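Local coordinates for protein endoglucanase (Uncultured bacterium, PDB 3X17) that hydrolyses internal beta-1,4-glucosidic bonds of cellulose as a glycoside hydrolase family 9 endoglucanase, with an Ig-like domain preceding its (alpha/alpha)6-barrel catalytic domain, at residues Pro30-Leu35 against Leu83-Phe88; Pro51-Val56 against Tyr97-Val102; Leu129-Val134 against Leu223-Trp228; Pro139-Ser144 against Met502-Leu507. All blocks are in the same frame, centred on the assembly; numbering follows the deposited sequence.

In the fold
Contacts 1 and 2 lie in one sheet of the N-terminal Ig-like domain, contacts 3 and 4 in the family 9 catalytic domain. The first two are antiparallel strand pairs held by backbone hydrogen bonds; contact 1 is largely buried, contact 2 partly so, and they meet where Leu53 packs on Ala86 and Ile55 on Phe88. In the catalytic domain, contact 3 is a buried join of charge and aromatic ring between a zinc site and a calcium site, whereas contact 4 is a smaller, partly buried meeting of two loops. Leu129 of contact 3 rests on Val503 and Pro504 of contact 4. Contacts 1 and 3 have centres about 39 Å apart.

Contact 1 of 4, residues Pro30-Leu35 against Leu83-Phe88; sequences PKQAVL and LYRADF
Phe88 and Lys31 meet at about a right angle, with CB of Lys31 standing over the centre of the Phe88 ring, 3.8 Å from its centroid, in a CH-pi contact. The backbone joins the same pair, Phe88 N donating to Lys31 O at 2.9 Å. The edge of the ring faces CB of Ala33. An alanine in place of Phe88 would probably leave Lys31 CB without its aromatic cover and open a gap beside Ala33. The Lys31 amine is held beyond the pair by the carbonyls of Pro27, Thr29 and Thr89.

On the face that carries Gln32, Val34 and Arg85, the Arg85 guanidinium gives an NH1 bond to Gln32 OE1 at 3.3 Å, the acceptor lying in the guanidinium plane and the amide turned 48° from it. A water joins the same two groups, donating to Gln32 OE1 and accepting from Arg85 NH2. The Gln32 amide nitrogen bonds to Asp467. Val34 lies alongside Arg85, its CG2 3.9 Å from NH1. On the opposite face Leu35 and Tyr84 run side by side, with CD2 of Leu35 3.8 Å from CD1 of Tyr84.

The strands run antiparallel, at 158°, with backbone bonds pairing Ala33 with Ala86 and Leu35 with Tyr84. Within the sheet of the Ig-like domain, strand 32-37 has strand 17-19 on its other side and strand 82-87 has strand 63-74; Ala33, Ala86 and Phe88 pack on Leu53 and Ile55 of strand 52-57.

Contact 2 of 4, residues Pro51-Val56 against Tyr97-Val102; sequences PTLQIV and YVAQVV
Gln54 and Gln100 form a hydrogen-bonded pair of the antiparallel sheet in the Ig-like domain, each backbone N donating to the other's O. The bond from Gln54 N to Gln100 O is 2.8 Å long and almost straight at 175°. Val56 and Val98 exchange N-H and carbonyl in the same way, and Val102 N reaches Thr52 O at 2.9 Å. Past this last bond a water continues the pairing, accepting from Thr52 N at 2.7 Å and donating to Val102 O. The amide of Ala99, which lies in a non-hydrogen-bonded pair with Ile55, is taken by the Ser107 hydroxyl.

On the face that carries Gln54, Val56, Val98 and Gln100, Gln54 NE2 donates to Glu66 of strand 63-74. The extended Gln54 chain also lies across Val102, its CD 3.8 Å from CG2 of that valine. A leucine in place of Gln54 would probably leave Glu66 without this amide partner.

The other face, with Leu53, Ile55, Ala99 and Val101, is apolar: CB of Ala99 touches both CD1 of Leu53 and CD1 of Ile55. The Tyr97 hydroxyl bonds to the carbonyl of Ala93. Ile55 crosses Tyr97 at about a right angle, and its CG2, anti to the backbone N, comes to 3.7 Å from Tyr97 CD1.

Contact 3 of 4, residues Leu129-Val134 against Leu223-Trp228; sequences LQRCGV and LDEVRW. With ZN (zinc ion), chain C; CA (calcium ion), chain D.
The indole of Trp228 carries the Arg131 side chain over one face, with CD of Arg131 above the ring system, 3.6 Å from the centroid of the five-membered ring. Further along, the guanidinium lies flat on the same indole, its plane turned only 9° from the ring. CZ of Arg131 makes an off-centre cation-pi contact with the five-membered ring, 4.5 Å from its centroid, while NH1 lies near CE3 of Trp228. The carbonyl O of Cys132 comes to the indole edge at CZ2, and CG1 of Val134 touches that same CZ2 at 3.8 Å. The indole N-H has its polar partner in Gly173.

At the guanidinium edge Glu225 reaches in tip to tip. Arg131 grips it side-on with two nitrogens: NE donates to OE2 at 2.9 Å, on the syn side of the carboxylate, and NH2 to OE1 at 2.7 Å, from above the carboxylate plane. The Arg131 chain runs extended from CG to NE (chi2 -179°, which places CD), carrying CG and CD over the indole face before the charge reaches Glu225.

The contact ties the end of helix 115-130 and the loop after it to helix 221-235. Cys132 binds zinc through SG at 2.2 Å, together with Asp148, His149 and His175, while Asp224 binds a calcium ion through OD2. Arg131 NH1 also forms a salt bridge with Glu214, whose backbone O binds that calcium. The buried guanidinium would probably help keep Glu225 and Glu214 ionised, and it links the surroundings of the two metal sites.

Contact 4 of 4, residues Pro139-Ser144 against Met502-Leu507; sequences PITGVS and MVPGLL
Val143, Thr141 and Pro504 have the most surface buried here. The CB of Val143 is directed toward segment 502-507, and its CG2 is the branch that touches, 3.8 Å from CG2 of Val503 and near the carbonyl O of Met502. The two valine side chains cross at about a right angle. The exact place of this Val143 methyl is doubtful, because it lies too near CG2 of Thr141 in the model.

Thr141 meets Pro504 obliquely, with OG1 modelled 3.5 Å from CG of the proline ring, although the rotamer of this threonine is uncertain for the same reason. Both segments belong to the family 9 (alpha/alpha)6-barrel domain. Segment 139-144 forms the loop of the short antiparallel beta hairpin 136-137/144-145 and enters its second strand; the loop 502-507 comes after helix 494-499. Helices of the barrel domain back them, Val503 resting on Leu129 of helix 115-130 and on Val496, and Val143 on Leu495.

The polar link between the loops is a single water, which donates to the carbonyl O of Thr141 and to that of Met502, both at distances short for such bonds. The carbonyl of Val503 is taken up by the Thr481 hydroxyl.

Contact 1 of 4, residues Pro30-Leu35 against Leu83-Phe88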
# COMPACT_ATOMS: atom_id res chain seq x y z
N PRO A 30 -15.76 -14.00 -7.73
CA PRO A 30 -17.04 -13.30 -7.57
C PRO A 30 -17.01 -11.94 -8.24
O PRO A 30 -15.95 -11.35 -8.39
CB PRO A 30 -17.18 -13.15 -6.05
CG PRO A 30 -16.17 -14.14 -5.46
CD PRO A 30 -15.07 -14.24 -6.46
N LYS A 31 -18.15 -11.49 -8.75
CA LYS A 31 -18.18 -10.27 -9.57
C LYS A 31 -19.36 -9.40 -9.16
O LYS A 31 -20.51 -9.71 -9.49
CB LYS A 31 -18.23 -10.61 -11.06
CG LYS A 31 -17.22 -11.68 -11.53
CD LYS A 31 -17.37 -11.96 -13.04
CE LYS A 31 -16.36 -13.03 -13.53
NZ LYS A 31 -16.39 -14.32 -12.75
N GLN A 32 -19.10 -8.37 -8.35
CA GLN A 32 -20.18 -7.54 -7.80
C GLN A 32 -20.51 -6.34 -8.70
O GLN A 32 -19.63 -5.82 -9.40
CB GLN A 32 -19.81 -7.05 -6.40
CG GLN A 32 -18.50 -6.23 -6.33
CD GLN A 32 -18.19 -5.77 -4.91
OE1 GLN A 32 -19.07 -5.29 -4.19
NE2 GLN A 32 -16.91 -5.90 -4.50
N ALA A 33 -21.77 -5.93 -8.70
CA ALA A 33 -22.14 -4.59 -9.16
C ALA A 33 -23.12 -4.00 -8.16
O ALA A 33 -23.92 -4.71 -7.53
CB ALA A 33 -22.76 -4.63 -10.57
N VAL A 34 -22.96 -2.72 -7.89
CA VAL A 34 -23.67 -2.13 -6.77
C VAL A 34 -24.44 -0.97 -7.34
O VAL A 34 -23.88 -0.14 -8.06
CB VAL A 34 -22.71 -1.66 -5.66
CG1 VAL A 34 -23.43 -0.83 -4.62
CG2 VAL A 34 -22.02 -2.85 -5.02
N LEU A 35 -25.76 -1.02 -7.13
CA LEU A 35 -26.66 0.06 -7.50
C LEU A 35 -26.84 0.97 -6.29
O LEU A 35 -27.38 0.55 -5.28
CB LEU A 35 -28.02 -0.52 -7.92
CG LEU A 35 -29.08 0.55 -8.24
CD1 LEU A 35 -28.72 1.29 -9.53
CD2 LEU A 35 -30.48 -0.07 -8.35
N LEU A 83 -28.40 0.74 -1.15
CA LEU A 83 -27.78 -0.13 -2.15
C LEU A 83 -28.67 -1.31 -2.55
O LEU A 83 -29.30 -1.96 -1.71
CB LEU A 83 -26.42 -0.66 -1.66
CG LEU A 83 -25.52 0.41 -1.00
CD1 LEU A 83 -24.19 -0.19 -0.53
CD2 LEU A 83 -25.28 1.55 -2.01
N TYR A 84 -28.63 -1.64 -3.84
CA TYR A 84 -28.95 -2.97 -4.31
C TYR A 84 -27.69 -3.58 -4.89
O TYR A 84 -26.78 -2.85 -5.28
CB TYR A 84 -30.04 -2.90 -5.37
CG TYR A 84 -31.33 -2.26 -4.87
CD1 TYR A 84 -31.42 -0.87 -4.72
CD2 TYR A 84 -32.45 -3.02 -4.56
CE1 TYR A 84 -32.60 -0.28 -4.27
CE2 TYR A 84 -33.64 -2.43 -4.14
CZ TYR A 84 -33.70 -1.06 -3.97
OH TYR A 84 -34.85 -0.47 -3.48
N ARG A 85 -27.63 -4.90 -4.99
CA ARG A 85 -26.45 -5.57 -5.52
C ARG A 85 -26.74 -6.82 -6.31
O ARG A 85 -27.74 -7.52 -6.08
CB ARG A 85 -25.44 -5.85 -4.40
CG ARG A 85 -25.81 -6.97 -3.46
CD ARG A 85 -24.62 -7.33 -2.57
NE ARG A 85 -24.07 -6.14 -1.92
CZ ARG A 85 -22.87 -5.61 -2.19
NH1 ARG A 85 -22.03 -6.18 -3.08
NH2 ARG A 85 -22.52 -4.49 -1.57
N ALA A 86 -25.89 -7.08 -7.30
CA ALA A 86 -25.89 -8.34 -8.03
C ALA A 86 -24.51 -9.00 -7.95
O ALA A 86 -23.49 -8.35 -7.69
CB ALA A 86 -26.25 -8.12 -9.48
N ASP A 87 -24.49 -10.28 -8.27
CA ASP A 87 -23.25 -11.02 -8.40
C ASP A 87 -23.32 -11.75 -9.73
O ASP A 87 -24.10 -12.68 -9.88
CB ASP A 87 -23.13 -12.01 -7.25
CG ASP A 87 -21.86 -12.84 -7.33
OD1 ASP A 87 -21.15 -12.78 -8.36
OD2 ASP A 87 -21.55 -13.53 -6.33
N PHE A 88 -22.65 -11.22 -10.74
CA PHE A 88 -22.63 -11.87 -12.04
C PHE A 88 -21.42 -12.78 -12.23
O PHE A 88 -20.89 -12.87 -13.34
CB PHE A 88 -22.74 -10.84 -13.17
CG PHE A 88 -21.63 -9.79 -13.16
CD1 PHE A 88 -21.74 -8.66 -12.37
CD2 PHE A 88 -20.58 -9.87 -14.07
CE1 PHE A 88 -20.77 -7.66 -12.43
CE2 PHE A 88 -19.61 -8.89 -14.12
CZ PHE A 88 -19.70 -7.78 -13.31
O HOH W 1 -19.64 -3.86 -2.19

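Contact 2 of 4, residues Pro51-Val56 against Tyr97-Val102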
# COMPACT_ATOMS: atom_id res chain seq x y z
N PRO A 51 -34.79 -3.98 -8.99
CA PRO A 51 -34.04 -3.53 -10.15
C PRO A 51 -33.53 -4.71 -10.94
O PRO A 51 -33.12 -5.70 -10.34
CB PRO A 51 -32.86 -2.77 -9.54
CG PRO A 51 -33.34 -2.38 -8.19
CD PRO A 51 -34.21 -3.50 -7.73
N THR A 52 -33.57 -4.64 -12.26
CA THR A 52 -32.94 -5.67 -13.09
C THR A 52 -31.62 -5.19 -13.69
O THR A 52 -31.56 -4.13 -14.30
CB THR A 52 -33.87 -6.17 -14.20
OG1 THR A 52 -34.97 -6.86 -13.60
CG2 THR A 52 -33.15 -7.13 -15.13
N LEU A 53 -30.58 -6.00 -13.54
CA LEU A 53 -29.29 -5.70 -14.16
C LEU A 53 -29.02 -6.58 -15.37
O LEU A 53 -29.20 -7.80 -15.32
CB LEU A 53 -28.15 -5.85 -13.16
CG LEU A 53 -26.71 -5.61 -13.65
CD1 LEU A 53 -26.43 -4.11 -13.80
CD2 LEU A 53 -25.75 -6.20 -12.64
N GLN A 54 -28.52 -5.96 -16.43
CA GLN A 54 -27.92 -6.71 -17.51
C GLN A 54 -26.43 -6.42 -17.58
O GLN A 54 -25.99 -5.32 -17.22
CB GLN A 54 -28.60 -6.37 -18.84
CG GLN A 54 -30.10 -6.43 -18.80
CD GLN A 54 -30.72 -5.87 -20.06
OE1 GLN A 54 -30.34 -4.79 -20.51
NE2 GLN A 54 -31.63 -6.63 -20.67
N ILE A 55 -25.66 -7.42 -17.99
CA ILE A 55 -24.31 -7.18 -18.49
C ILE A 55 -24.36 -7.34 -19.99
O ILE A 55 -24.95 -8.29 -20.51
CB ILE A 55 -23.30 -8.20 -17.96
CG1 ILE A 55 -23.29 -8.28 -16.42
CG2 ILE A 55 -21.93 -8.02 -18.65
CD1 ILE A 55 -23.24 -6.94 -15.69
N VAL A 56 -23.64 -6.48 -20.69
CA VAL A 56 -23.83 -6.29 -22.12
C VAL A 56 -22.46 -6.21 -22.80
O VAL A 56 -21.57 -5.51 -22.33
CB VAL A 56 -24.61 -4.98 -22.35
CG1 VAL A 56 -24.57 -4.62 -23.78
CG2 VAL A 56 -26.05 -5.13 -21.87
N TYR A 97 -17.16 -5.33 -21.50
CA TYR A 97 -18.56 -5.31 -21.13
C TYR A 97 -19.02 -3.99 -20.50
O TYR A 97 -18.20 -3.18 -20.05
CB TYR A 97 -18.88 -6.46 -20.17
CG TYR A 97 -18.55 -7.85 -20.70
CD1 TYR A 97 -19.49 -8.60 -21.40
CD2 TYR A 97 -17.32 -8.43 -20.43
CE1 TYR A 97 -19.19 -9.88 -21.85
CE2 TYR A 97 -17.01 -9.69 -20.87
CZ TYR A 97 -17.95 -10.43 -21.57
OH TYR A 97 -17.62 -11.69 -21.99
N VAL A 98 -20.33 -3.84 -20.38
CA VAL A 98 -20.94 -2.77 -19.62
C VAL A 98 -22.05 -3.33 -18.74
O VAL A 98 -22.75 -4.28 -19.13
CB VAL A 98 -21.50 -1.71 -20.57
CG1 VAL A 98 -22.51 -0.84 -19.86
CG2 VAL A 98 -20.35 -0.87 -21.15
N ALA A 99 -22.20 -2.78 -17.54
CA ALA A 99 -23.33 -3.12 -16.69
C ALA A 99 -24.42 -2.06 -16.84
O ALA A 99 -24.14 -0.85 -16.82
CB ALA A 99 -22.90 -3.23 -15.22
N GLN A 100 -25.67 -2.53 -16.95
CA GLN A 100 -26.78 -1.71 -17.42
C GLN A 100 -27.98 -2.05 -16.59
O GLN A 100 -28.47 -3.17 -16.66
CB GLN A 100 -27.07 -2.04 -18.89
CG GLN A 100 -28.28 -1.32 -19.48
CD GLN A 100 -28.03 0.16 -19.66
OE1 GLN A 100 -28.70 1.00 -19.05
NE2 GLN A 100 -27.04 0.49 -20.48
N VAL A 101 -28.46 -1.13 -15.77
CA VAL A 101 -29.71 -1.37 -15.05
C VAL A 101 -30.89 -1.00 -15.95
O VAL A 101 -30.85 0.04 -16.62
CB VAL A 101 -29.76 -0.61 -13.72
CG1 VAL A 101 -31.19 -0.61 -13.13
CG2 VAL A 101 -28.78 -1.23 -12.74
N VAL A 102 -31.86 -1.92 -16.10
CA VAL A 102 -32.97 -1.72 -17.03
C VAL A 102 -33.77 -0.50 -16.57
O VAL A 102 -34.16 -0.40 -15.40
CB VAL A 102 -33.90 -2.99 -17.14
CG1 VAL A 102 -35.13 -2.70 -18.02
CG2 VAL A 102 -33.13 -4.19 -17.70
O HOH W 2 -34.61 -2.37 -13.22

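Contact 3 of 4, residues Leu129-Val134 against Leu223-Trp228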
# COMPACT_ATOMS: atom_id res chain seq x y z
N LEU A 129 9.06 4.79 -11.21
CA LEU A 129 8.80 6.13 -11.69
C LEU A 129 8.95 7.15 -10.54
O LEU A 129 8.96 8.37 -10.76
CB LEU A 129 7.38 6.18 -12.26
CG LEU A 129 7.16 5.83 -13.73
CD1 LEU A 129 8.37 5.26 -14.49
CD2 LEU A 129 5.88 5.08 -13.99
N GLN A 130 9.03 6.63 -9.32
CA GLN A 130 9.28 7.45 -8.12
C GLN A 130 10.75 7.52 -7.72
O GLN A 130 11.09 8.19 -6.74
CB GLN A 130 8.48 6.91 -6.94
CG GLN A 130 6.96 7.02 -7.07
CD GLN A 130 6.44 8.40 -6.70
OE1 GLN A 130 5.90 9.11 -7.55
NE2 GLN A 130 6.65 8.80 -5.46
N ARG A 131 11.62 6.77 -8.39
CA ARG A 131 13.04 6.74 -8.02
C ARG A 131 13.69 8.12 -8.00
O ARG A 131 13.35 8.98 -8.80
CB ARG A 131 13.84 5.82 -8.92
CG ARG A 131 13.54 4.33 -8.76
CD ARG A 131 14.44 3.47 -9.73
NE ARG A 131 14.05 2.05 -9.71
CZ ARG A 131 14.70 1.08 -10.35
NH1 ARG A 131 15.77 1.37 -11.10
NH2 ARG A 131 14.29 -0.19 -10.25
N CYS A 132 14.58 8.33 -7.04
CA CYS A 132 15.24 9.62 -6.85
C CYS A 132 16.71 9.43 -7.19
O CYS A 132 17.24 8.33 -7.01
CB CYS A 132 15.13 10.03 -5.38
SG CYS A 132 15.88 11.62 -4.88
N GLY A 133 17.33 10.45 -7.77
CA GLY A 133 18.77 10.42 -7.95
C GLY A 133 19.19 9.79 -9.27
O GLY A 133 20.32 9.34 -9.43
N VAL A 134 18.26 9.71 -10.21
CA VAL A 134 18.57 9.07 -11.47
C VAL A 134 17.68 9.64 -12.55
O VAL A 134 16.50 9.90 -12.30
CB VAL A 134 18.39 7.54 -11.38
CG1 VAL A 134 16.92 7.17 -11.04
CG2 VAL A 134 18.86 6.88 -12.70
N LEU A 223 12.04 -7.61 -7.33
CA LEU A 223 13.21 -7.68 -6.43
C LEU A 223 14.30 -6.68 -6.79
O LEU A 223 14.89 -6.07 -5.91
CB LEU A 223 13.80 -9.10 -6.37
CG LEU A 223 12.84 -10.18 -5.85
CD1 LEU A 223 13.55 -11.51 -5.69
CD2 LEU A 223 12.18 -9.73 -4.56
N ASP A 224 14.50 -6.41 -8.07
CA ASP A 224 15.32 -5.28 -8.46
C ASP A 224 14.77 -3.98 -7.89
O ASP A 224 15.54 -3.14 -7.41
CB ASP A 224 15.46 -5.17 -9.97
CG ASP A 224 16.22 -6.34 -10.56
OD1 ASP A 224 17.30 -6.71 -10.02
OD2 ASP A 224 15.67 -6.97 -11.48
N GLU A 225 13.45 -3.79 -7.93
CA GLU A 225 12.92 -2.54 -7.40
C GLU A 225 13.18 -2.45 -5.90
O GLU A 225 13.66 -1.43 -5.41
CB GLU A 225 11.42 -2.38 -7.67
CG GLU A 225 10.93 -0.94 -7.38
CD GLU A 225 11.56 0.07 -8.35
OE1 GLU A 225 11.64 -0.25 -9.56
OE2 GLU A 225 12.04 1.13 -7.88
N VAL A 226 12.77 -3.49 -5.18
CA VAL A 226 13.05 -3.59 -3.75
C VAL A 226 14.51 -3.28 -3.46
O VAL A 226 14.81 -2.61 -2.47
CB VAL A 226 12.72 -4.99 -3.20
CG1 VAL A 226 13.41 -5.22 -1.86
CG2 VAL A 226 11.19 -5.16 -3.07
N ARG A 227 15.41 -3.78 -4.29
CA ARG A 227 16.82 -3.61 -4.02
C ARG A 227 17.22 -2.13 -4.12
O ARG A 227 18.00 -1.66 -3.33
CB ARG A 227 17.66 -4.45 -4.99
CG ARG A 227 19.09 -4.59 -4.51
CD ARG A 227 20.12 -4.58 -5.62
NE ARG A 227 20.38 -5.93 -6.12
CZ ARG A 227 21.59 -6.50 -6.19
NH1 ARG A 227 22.70 -5.86 -5.80
NH2 ARG A 227 21.67 -7.73 -6.66
N TRP A 228 16.65 -1.41 -5.09
CA TRP A 228 16.80 0.03 -5.15
C TRP A 228 16.48 0.66 -3.79
O TRP A 228 17.25 1.48 -3.29
CB TRP A 228 15.89 0.63 -6.22
CG TRP A 228 16.19 2.09 -6.55
CD1 TRP A 228 15.60 3.20 -6.00
CD2 TRP A 228 17.18 2.58 -7.48
NE1 TRP A 228 16.18 4.35 -6.51
CE2 TRP A 228 17.14 3.99 -7.42
CE3 TRP A 228 18.09 1.96 -8.34
CZ2 TRP A 228 17.96 4.79 -8.22
CZ3 TRP A 228 18.94 2.76 -9.13
CH2 TRP A 228 18.87 4.16 -9.05
ZN ZN C . 14.88 13.04 -6.17
CA CA D . 15.33 -8.31 -13.50

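Contact 4 of 4, residues Pro139-Ser144 against Met502-Leu507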
# COMPACT_ATOMS: atom_id res chain seq x y z
N PRO A 139 9.73 5.64 -22.29
CA PRO A 139 8.88 5.71 -23.49
C PRO A 139 7.47 5.14 -23.25
O PRO A 139 6.49 5.68 -23.77
CB PRO A 139 9.67 4.91 -24.55
CG PRO A 139 10.66 4.07 -23.78
CD PRO A 139 10.90 4.75 -22.44
N ILE A 140 7.34 4.16 -22.36
CA ILE A 140 6.04 3.54 -22.10
C ILE A 140 5.02 4.56 -21.58
O ILE A 140 3.85 4.59 -21.98
CB ILE A 140 6.17 2.38 -21.13
CG1 ILE A 140 6.98 1.25 -21.79
CG2 ILE A 140 4.78 1.90 -20.72
CD1 ILE A 140 7.48 0.19 -20.82
N THR A 141 5.53 5.53 -20.84
CA THR A 141 4.74 6.28 -19.90
C THR A 141 4.81 7.76 -20.33
O THR A 141 3.87 8.55 -20.12
CB THR A 141 5.40 6.02 -18.53
OG1 THR A 141 4.49 5.36 -17.63
CG2 THR A 141 5.96 7.18 -17.99
N GLY A 142 5.89 8.10 -21.02
CA GLY A 142 6.24 9.49 -21.30
C GLY A 142 6.90 10.22 -20.14
O GLY A 142 7.25 11.37 -20.27
N VAL A 143 7.03 9.58 -18.98
CA VAL A 143 7.55 10.29 -17.82
C VAL A 143 9.06 10.54 -17.99
O VAL A 143 9.82 9.64 -18.40
CB VAL A 143 7.25 9.48 -16.51
CG1 VAL A 143 8.07 9.99 -15.32
CG2 VAL A 143 5.76 9.50 -16.19
N SER A 144 9.48 11.78 -17.76
CA SER A 144 10.89 12.13 -17.87
C SER A 144 11.31 13.26 -16.96
O SER A 144 10.59 14.24 -16.77
CB SER A 144 11.27 12.46 -19.32
OG SER A 144 10.73 13.71 -19.71
N MET A 502 0.97 12.25 -16.65
CA MET A 502 0.52 11.34 -15.58
C MET A 502 1.56 10.27 -15.27
O MET A 502 2.10 9.61 -16.19
CB MET A 502 -0.80 10.64 -15.94
CG MET A 502 -1.44 9.88 -14.76
SD MET A 502 -1.57 10.77 -13.18
CE MET A 502 -2.75 12.06 -13.59
N VAL A 503 1.84 10.08 -13.99
CA VAL A 503 2.47 8.86 -13.52
C VAL A 503 1.40 7.82 -13.16
O VAL A 503 0.66 7.99 -12.18
CB VAL A 503 3.38 9.11 -12.32
CG1 VAL A 503 3.93 7.77 -11.80
CG2 VAL A 503 4.53 10.09 -12.69
N PRO A 504 1.33 6.74 -13.95
CA PRO A 504 0.28 5.75 -13.74
C PRO A 504 0.61 4.77 -12.60
O PRO A 504 1.79 4.55 -12.30
CB PRO A 504 0.20 5.03 -15.10
CG PRO A 504 1.60 5.14 -15.67
CD PRO A 504 2.23 6.39 -15.06
N GLY A 505 -0.42 4.23 -11.97
CA GLY A 505 -0.27 3.10 -11.06
C GLY A 505 -0.14 3.54 -9.60
O GLY A 505 0.09 2.69 -8.71
N LEU A 506 -0.30 4.84 -9.34
CA LEU A 506 -0.18 5.35 -7.95
C LEU A 506 -1.54 5.41 -7.26
O LEU A 506 -2.47 6.06 -7.75
CB LEU A 506 0.47 6.74 -7.92
CG LEU A 506 1.84 6.92 -8.56
CD1 LEU A 506 2.10 8.42 -8.77
CD2 LEU A 506 2.92 6.33 -7.66
N LEU A 507 -1.62 4.80 -6.08
CA LEU A 507 -2.82 4.89 -5.26
C LEU A 507 -2.81 6.17 -4.40
O LEU A 507 -1.94 6.34 -3.53
CB LEU A 507 -2.90 3.66 -4.35
CG LEU A 507 -3.99 3.58 -3.27
CD1 LEU A 507 -5.40 3.57 -3.89
CD2 LEU A 507 -3.79 2.33 -2.42
O HOH W 3 1.84 9.13 -18.74